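Local coordinates for protein 2-C-methyl-D-erythritol 2,4-cyclodiphosphate synthase (PDB 1IV3) that catalyses the conversion of 4-diphosphocytidyl-2-C-methyl-D-erythritol 2-phosphate to 2-C-methyl-D-erythritol 2,4-cyclodiphosphate with release of CMP, a step of isoprenoid biosynthesis, at residues M41-L54 with S73-R87. The protein carries 3 engineered substitutions. Numbering follows the deposited sequence.
Engineered in segment 41-54: Met41 (natural residue Leu). Engineered in segment 73-87: Met81 (natural residue Leu). With MG (magnesium ion), chain G.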
loop_
_atom_site.group_PDB
_atom_site.type_symbol
_atom_site.label_atom_id
_atom_site.label_comp_id
_atom_site.label_asym_id
_atom_site.label_seq_id
_atom_site.Cartn_x
_atom_site.Cartn_y
_atom_site.Cartn_z
ATOM N N MET A 41 -3.678 -14.623 1.669
ATOM C CA MET A 41 -4.995 -14.955 1.140
ATOM C C MET A 41 -5.990 -13.842 1.453
ATOM O O MET A 41 -6.787 -13.448 0.599
ATOM C CB MET A 41 -5.541 -16.260 1.719
ATOM C CG MET A 41 -4.935 -17.552 1.218
ATOM S SD MET A 41 -5.334 -18.019 -0.482
ATOM C CE MET A 41 -3.886 -17.521 -1.330
ATOM N N HIS A 42 -5.987 -13.311 2.679
ATOM C CA HIS A 42 -7.003 -12.308 3.011
ATOM C C HIS A 42 -6.839 -11.018 2.213
ATOM O O HIS A 42 -7.828 -10.479 1.713
ATOM C CB HIS A 42 -6.961 -11.968 4.500
ATOM C CG HIS A 42 -7.455 -13.108 5.324
ATOM N ND1 HIS A 42 -7.494 -13.102 6.691
ATOM C CD2 HIS A 42 -7.948 -14.314 4.925
ATOM C CE1 HIS A 42 -7.985 -14.254 7.128
ATOM N NE2 HIS A 42 -8.266 -15.007 6.074
ATOM N N ALA A 43 -5.587 -10.591 2.089
ATOM C CA ALA A 43 -5.369 -9.338 1.343
ATOM C C ALA A 43 -5.700 -9.495 -0.135
ATOM O O ALA A 43 -6.243 -8.578 -0.754
ATOM C CB ALA A 43 -3.926 -8.876 1.523
ATOM N N LEU A 44 -5.378 -10.650 -0.734
ATOM C CA LEU A 44 -5.727 -10.902 -2.134
ATOM C C LEU A 44 -7.237 -10.947 -2.300
ATOM O O LEU A 44 -7.795 -10.442 -3.274
ATOM C CB LEU A 44 -5.116 -12.233 -2.623
ATOM C CG LEU A 44 -3.597 -12.183 -2.813
ATOM C CD1 LEU A 44 -2.979 -13.568 -2.947
ATOM C CD2 LEU A 44 -3.275 -11.311 -4.025
ATOM N N THR A 45 -7.917 -11.565 -1.330
ATOM C CA THR A 45 -9.379 -11.703 -1.445
ATOM C C THR A 45 -10.050 -10.327 -1.365
ATOM O O THR A 45 -10.930 -9.969 -2.166
ATOM C CB THR A 45 -9.925 -12.625 -0.346
ATOM O OG1 THR A 45 -9.332 -13.932 -0.412
ATOM C CG2 THR A 45 -11.426 -12.856 -0.531
ATOM N N ASP A 46 -9.626 -9.535 -0.376
ATOM C CA ASP A 46 -10.145 -8.168 -0.282
ATOM C C ASP A 46 -9.839 -7.375 -1.557
ATOM O O ASP A 46 -10.681 -6.609 -2.028
ATOM C CB ASP A 46 -9.591 -7.427 0.931
ATOM C CG ASP A 46 -10.391 -7.619 2.208
ATOM O OD1 ASP A 46 -11.505 -8.185 2.132
ATOM O OD2 ASP A 46 -9.936 -7.187 3.292
ATOM N N ALA A 47 -8.644 -7.513 -2.131
ATOM C CA ALA A 47 -8.301 -6.763 -3.338
ATOM C C ALA A 47 -9.224 -7.134 -4.494
ATOM O O ALA A 47 -9.681 -6.262 -5.239
ATOM C CB ALA A 47 -6.846 -7.011 -3.724
ATOM N N LEU A 48 -9.497 -8.446 -4.664
ATOM C CA LEU A 48 -10.433 -8.902 -5.695
ATOM C C LEU A 48 -11.822 -8.341 -5.485
ATOM O O LEU A 48 -12.449 -7.821 -6.417
ATOM C CB LEU A 48 -10.489 -10.437 -5.680
ATOM C CG LEU A 48 -9.230 -11.160 -6.173
ATOM C CD1 LEU A 48 -9.337 -12.670 -5.912
ATOM C CD2 LEU A 48 -8.978 -10.934 -7.665
ATOM N N LEU A 49 -12.316 -8.457 -4.246
ATOM C CA LEU A 49 -13.659 -7.945 -3.950
ATOM C C LEU A 49 -13.715 -6.457 -4.239
ATOM O O LEU A 49 -14.650 -5.914 -4.828
ATOM C CB LEU A 49 -14.017 -8.212 -2.487
ATOM C CG LEU A 49 -14.153 -9.684 -2.070
ATOM C CD1 LEU A 49 -14.466 -9.777 -0.578
ATOM C CD2 LEU A 49 -15.221 -10.380 -2.897
ATOM N N SER A 50 -12.674 -5.774 -3.772
ATOM C CA SER A 50 -12.547 -4.328 -3.934
ATOM C C SER A 50 -12.617 -3.902 -5.400
ATOM O O SER A 50 -13.201 -2.859 -5.717
ATOM C CB SER A 50 -11.220 -3.872 -3.299
ATOM O OG SER A 50 -11.294 -2.465 -3.067
ATOM N N ALA A 51 -12.018 -4.695 -6.285
ATOM C CA ALA A 51 -11.993 -4.354 -7.702
ATOM C C ALA A 51 -13.400 -4.245 -8.294
ATOM O O ALA A 51 -13.542 -3.641 -9.358
ATOM C CB ALA A 51 -11.188 -5.359 -8.510
ATOM N N TYR A 52 -14.398 -4.829 -7.633
ATOM C CA TYR A 52 -15.774 -4.714 -8.102
ATOM C C TYR A 52 -16.688 -4.084 -7.079
ATOM O O TYR A 52 -17.908 -4.100 -7.248
ATOM C CB TYR A 52 -16.302 -6.099 -8.509
ATOM C CG TYR A 52 -15.903 -6.416 -9.929
ATOM C CD1 TYR A 52 -14.624 -6.915 -10.174
ATOM C CD2 TYR A 52 -16.773 -6.199 -10.987
ATOM C CE1 TYR A 52 -14.221 -7.204 -11.461
ATOM C CE2 TYR A 52 -16.373 -6.499 -12.277
ATOM C CZ TYR A 52 -15.109 -6.999 -12.496
ATOM O OH TYR A 52 -14.700 -7.300 -13.768
ATOM N N GLY A 53 -16.137 -3.484 -6.020
ATOM C CA GLY A 53 -16.976 -2.809 -5.048
ATOM C C GLY A 53 -17.822 -3.780 -4.238
ATOM O O GLY A 53 -18.838 -3.352 -3.683
ATOM N N LEU A 54 -17.454 -5.053 -4.145
ATOM C CA LEU A 54 -18.331 -6.062 -3.554
ATOM C C LEU A 54 -18.318 -6.097 -2.048
ATOM O O LEU A 54 -19.150 -6.716 -1.390
ATOM C CB LEU A 54 -17.906 -7.423 -4.123
ATOM C CG LEU A 54 -18.059 -7.474 -5.655
ATOM C CD1 LEU A 54 -17.427 -8.743 -6.190
ATOM C CD2 LEU A 54 -19.527 -7.340 -6.013
ATOM N N SER A 73 -8.751 -20.197 4.269
ATOM C CA SER A 73 -8.874 -18.930 3.557
ATOM C C SER A 73 -8.891 -19.053 2.037
ATOM O O SER A 73 -9.433 -18.195 1.315
ATOM C CB SER A 73 -7.719 -18.012 4.012
ATOM O OG SER A 73 -7.909 -17.719 5.398
ATOM N N GLU A 74 -8.306 -20.125 1.486
ATOM C CA GLU A 74 -8.396 -20.331 0.039
ATOM C C GLU A 74 -9.844 -20.457 -0.434
ATOM O O GLU A 74 -10.188 -20.110 -1.565
ATOM C CB GLU A 74 -7.620 -21.591 -0.381
ATOM C CG GLU A 74 -8.071 -22.122 -1.744
ATOM C CD GLU A 74 -7.250 -23.322 -2.182
ATOM O OE1 GLU A 74 -6.596 -23.926 -1.302
ATOM O OE2 GLU A 74 -7.269 -23.630 -3.394
ATOM N N VAL A 75 -10.743 -20.943 0.423
ATOM C CA VAL A 75 -12.147 -21.045 0.040
ATOM C C VAL A 75 -12.783 -19.678 -0.175
ATOM O O VAL A 75 -13.645 -19.481 -1.036
ATOM C CB VAL A 75 -12.927 -21.802 1.135
ATOM C CG1 VAL A 75 -14.425 -21.625 0.971
ATOM C CG2 VAL A 75 -12.513 -23.275 1.099
ATOM N N PHE A 76 -12.349 -18.713 0.624
ATOM C CA PHE A 76 -12.808 -17.342 0.479
ATOM C C PHE A 76 -12.246 -16.763 -0.814
ATOM O O PHE A 76 -12.961 -16.099 -1.553
ATOM C CB PHE A 76 -12.374 -16.460 1.642
ATOM C CG PHE A 76 -12.763 -17.065 2.982
ATOM C CD1 PHE A 76 -13.872 -17.895 3.076
ATOM C CD2 PHE A 76 -12.009 -16.779 4.110
ATOM C CE1 PHE A 76 -14.208 -18.456 4.295
ATOM C CE2 PHE A 76 -12.345 -17.350 5.336
ATOM C CZ PHE A 76 -13.452 -18.186 5.420
ATOM N N LEU A 77 -10.963 -17.008 -1.065
ATOM C CA LEU A 77 -10.353 -16.450 -2.267
ATOM C C LEU A 77 -11.058 -16.961 -3.514
ATOM O O LEU A 77 -11.389 -16.215 -4.437
ATOM C CB LEU A 77 -8.862 -16.812 -2.303
ATOM C CG LEU A 77 -8.195 -16.357 -3.618
ATOM C CD1 LEU A 77 -7.632 -14.956 -3.421
ATOM C CD2 LEU A 77 -7.157 -17.376 -4.034
ATOM N N ARG A 78 -11.305 -18.279 -3.539
ATOM C CA ARG A 78 -12.026 -18.854 -4.680
ATOM C C ARG A 78 -13.441 -18.323 -4.808
ATOM O O ARG A 78 -13.954 -18.133 -5.915
ATOM C CB ARG A 78 -12.043 -20.385 -4.543
ATOM C CG ARG A 78 -10.642 -20.986 -4.493
ATOM C CD ARG A 78 -10.672 -22.463 -4.853
ATOM N NE ARG A 78 -9.331 -23.015 -5.097
ATOM C CZ ARG A 78 -8.913 -23.320 -6.326
ATOM N NH1 ARG A 78 -9.723 -23.109 -7.350
ATOM N NH2 ARG A 78 -7.704 -23.821 -6.530
ATOM N N GLU A 79 -14.138 -18.077 -3.704
ATOM C CA GLU A 79 -15.475 -17.494 -3.857
ATOM C C GLU A 79 -15.391 -16.088 -4.436
ATOM O O GLU A 79 -16.185 -15.670 -5.284
ATOM C CB GLU A 79 -16.174 -17.509 -2.503
ATOM C CG GLU A 79 -17.562 -16.931 -2.431
ATOM C CD GLU A 79 -18.599 -17.596 -3.311
ATOM O OE1 GLU A 79 -18.351 -18.617 -3.987
ATOM O OE2 GLU A 79 -19.736 -17.063 -3.316
ATOM N N ALA A 80 -14.394 -15.305 -3.978
ATOM C CA ALA A 80 -14.266 -13.969 -4.563
ATOM C C ALA A 80 -13.972 -14.083 -6.035
ATOM O O ALA A 80 -14.456 -13.306 -6.857
ATOM C CB ALA A 80 -13.165 -13.158 -3.856
ATOM N N MET A 81 -13.147 -15.054 -6.417
ATOM C CA MET A 81 -12.852 -15.224 -7.834
ATOM C C MET A 81 -14.169 -15.521 -8.551
ATOM O O MET A 81 -14.430 -15.014 -9.645
ATOM C CB MET A 81 -11.812 -16.328 -8.082
ATOM C CG MET A 81 -10.389 -15.971 -7.653
ATOM S SD MET A 81 -9.208 -17.339 -7.655
ATOM C CE MET A 81 -9.119 -17.665 -9.412
ATOM N N ARG A 82 -15.017 -16.340 -7.924
ATOM C CA ARG A 82 -16.260 -16.723 -8.617
ATOM C C ARG A 82 -17.152 -15.513 -8.840
ATOM O O ARG A 82 -17.709 -15.316 -9.921
ATOM C CB ARG A 82 -17.038 -17.781 -7.832
ATOM C CG ARG A 82 -18.301 -18.272 -8.552
ATOM C CD ARG A 82 -19.041 -19.302 -7.702
ATOM N NE ARG A 82 -19.698 -18.665 -6.556
ATOM C CZ ARG A 82 -20.801 -17.933 -6.731
ATOM N NH1 ARG A 82 -21.298 -17.796 -7.962
ATOM N NH2 ARG A 82 -21.408 -17.349 -5.703
ATOM N N LEU A 83 -17.274 -14.685 -7.804
ATOM C CA LEU A 83 -18.095 -13.478 -7.864
ATOM C C LEU A 83 -17.575 -12.490 -8.897
ATOM O O LEU A 83 -18.366 -11.929 -9.648
ATOM C CB LEU A 83 -18.145 -12.801 -6.492
ATOM C CG LEU A 83 -18.786 -13.606 -5.365
ATOM C CD1 LEU A 83 -18.552 -12.918 -4.025
ATOM C CD2 LEU A 83 -20.278 -13.802 -5.611
ATOM N N VAL A 84 -16.262 -12.232 -8.975
ATOM C CA VAL A 84 -15.889 -11.257 -10.020
ATOM C C VAL A 84 -15.983 -11.864 -11.414
ATOM O O VAL A 84 -16.316 -11.142 -12.361
ATOM C CB VAL A 84 -14.501 -10.698 -9.705
ATOM C CG1 VAL A 84 -14.568 -10.139 -8.285
ATOM C CG2 VAL A 84 -13.421 -11.752 -9.836
ATOM N N GLU A 85 -15.705 -13.168 -11.552
ATOM C CA GLU A 85 -15.754 -13.813 -12.877
ATOM C C GLU A 85 -17.184 -13.744 -13.369
ATOM O O GLU A 85 -17.486 -13.515 -14.536
ATOM C CB GLU A 85 -15.258 -15.257 -12.856
ATOM C CG GLU A 85 -13.739 -15.367 -12.835
ATOM C CD GLU A 85 -13.199 -16.728 -12.458
ATOM O OE1 GLU A 85 -13.957 -17.718 -12.465
ATOM O OE2 GLU A 85 -11.991 -16.826 -12.139
ATOM N N ALA A 86 -18.109 -13.914 -12.425
ATOM C CA ALA A 86 -19.507 -13.821 -12.868
ATOM C C ALA A 86 -19.854 -12.439 -13.368
ATOM O O ALA A 86 -20.838 -12.239 -14.078
ATOM C CB ALA A 86 -20.425 -14.195 -11.710
ATOM N N ARG A 87 -19.071 -11.448 -12.983
ATOM C CA ARG A 87 -19.337 -10.075 -13.413
ATOM C C ARG A 87 -18.472 -9.676 -14.599
ATOM O O ARG A 87 -18.405 -8.485 -14.904
ATOM C CB ARG A 87 -19.159 -9.141 -12.211
ATOM C CG ARG A 87 -20.338 -9.262 -11.232
ATOM C CD ARG A 87 -19.918 -8.792 -9.847
ATOM N NE ARG A 87 -20.951 -8.931 -8.832
ATOM C CZ ARG A 87 -21.426 -10.053 -8.311
ATOM N NH1 ARG A 87 -20.990 -11.257 -8.674
ATOM N NH2 ARG A 87 -22.380 -9.972 -7.388
HETATM MG MG MG G . -6.762 -11.850 8.012
HETATM O O HOH W 1 -9.090 -15.407 1.940
HETATM O O HOH W 2 -16.251 -6.610 -15.727
HETATM O O HOH W 3 -8.733 -10.925 8.850
#
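Leu77 fits as a knob into the hole formed by Met41, Leu44, Thr45 and Leu48, joining two near-parallel helices of the IspF fold. Their segment axes cross at 15° and come within 9.0 Å. Helix 39-50 lies between the strand 141-150 and helix 73-86. CG of Leu77 stands anti to its backbone N (chi1 175°). CD1 of Leu77 meets CD1 of Leu48 at 3.8 Å, and CD2 faces SD of the engineered Met41, whose chain crosses at about a right angle. Thr45 turns OG1 to Leu77 and its methyl CG2 to Ala80 CB, 3.8 Å away. OG1 also donates to Met41 O from above the carbonyl plane, while Thr45 N reaches that oxygen from the opposite face. A water links Thr45 OG1 to Ser73 O. A valine in place of Thr45 would probably leave this water without its OG1 acceptor and Met41 O without its second donor.

At one end the contact reaches the metal site. His42 binds magnesium through ND1, and Asp8 and His10 complete the protein ligands. His42 NE2 donates to Ser73 OG at 2.8 Å, a bent bond (131°) with the oxygen tilted from the ring plane. Asp36 also bonds Ser73 OG, and this second-shell serine probably helps to set the rotation of the imidazole.

At the other end a Schellman motif with Gly53 closes helix 39-50. Tyr52 and Leu54 then pack on Val84. Leu54 CD2 touches Arg87 NE at 3.5 Å. The Tyr52 and Arg87 side chains run side by side in opposite senses, with Tyr52 CE2 3.8 Å from Arg87 CB, and a water joins Tyr52 OH to Arg87 O.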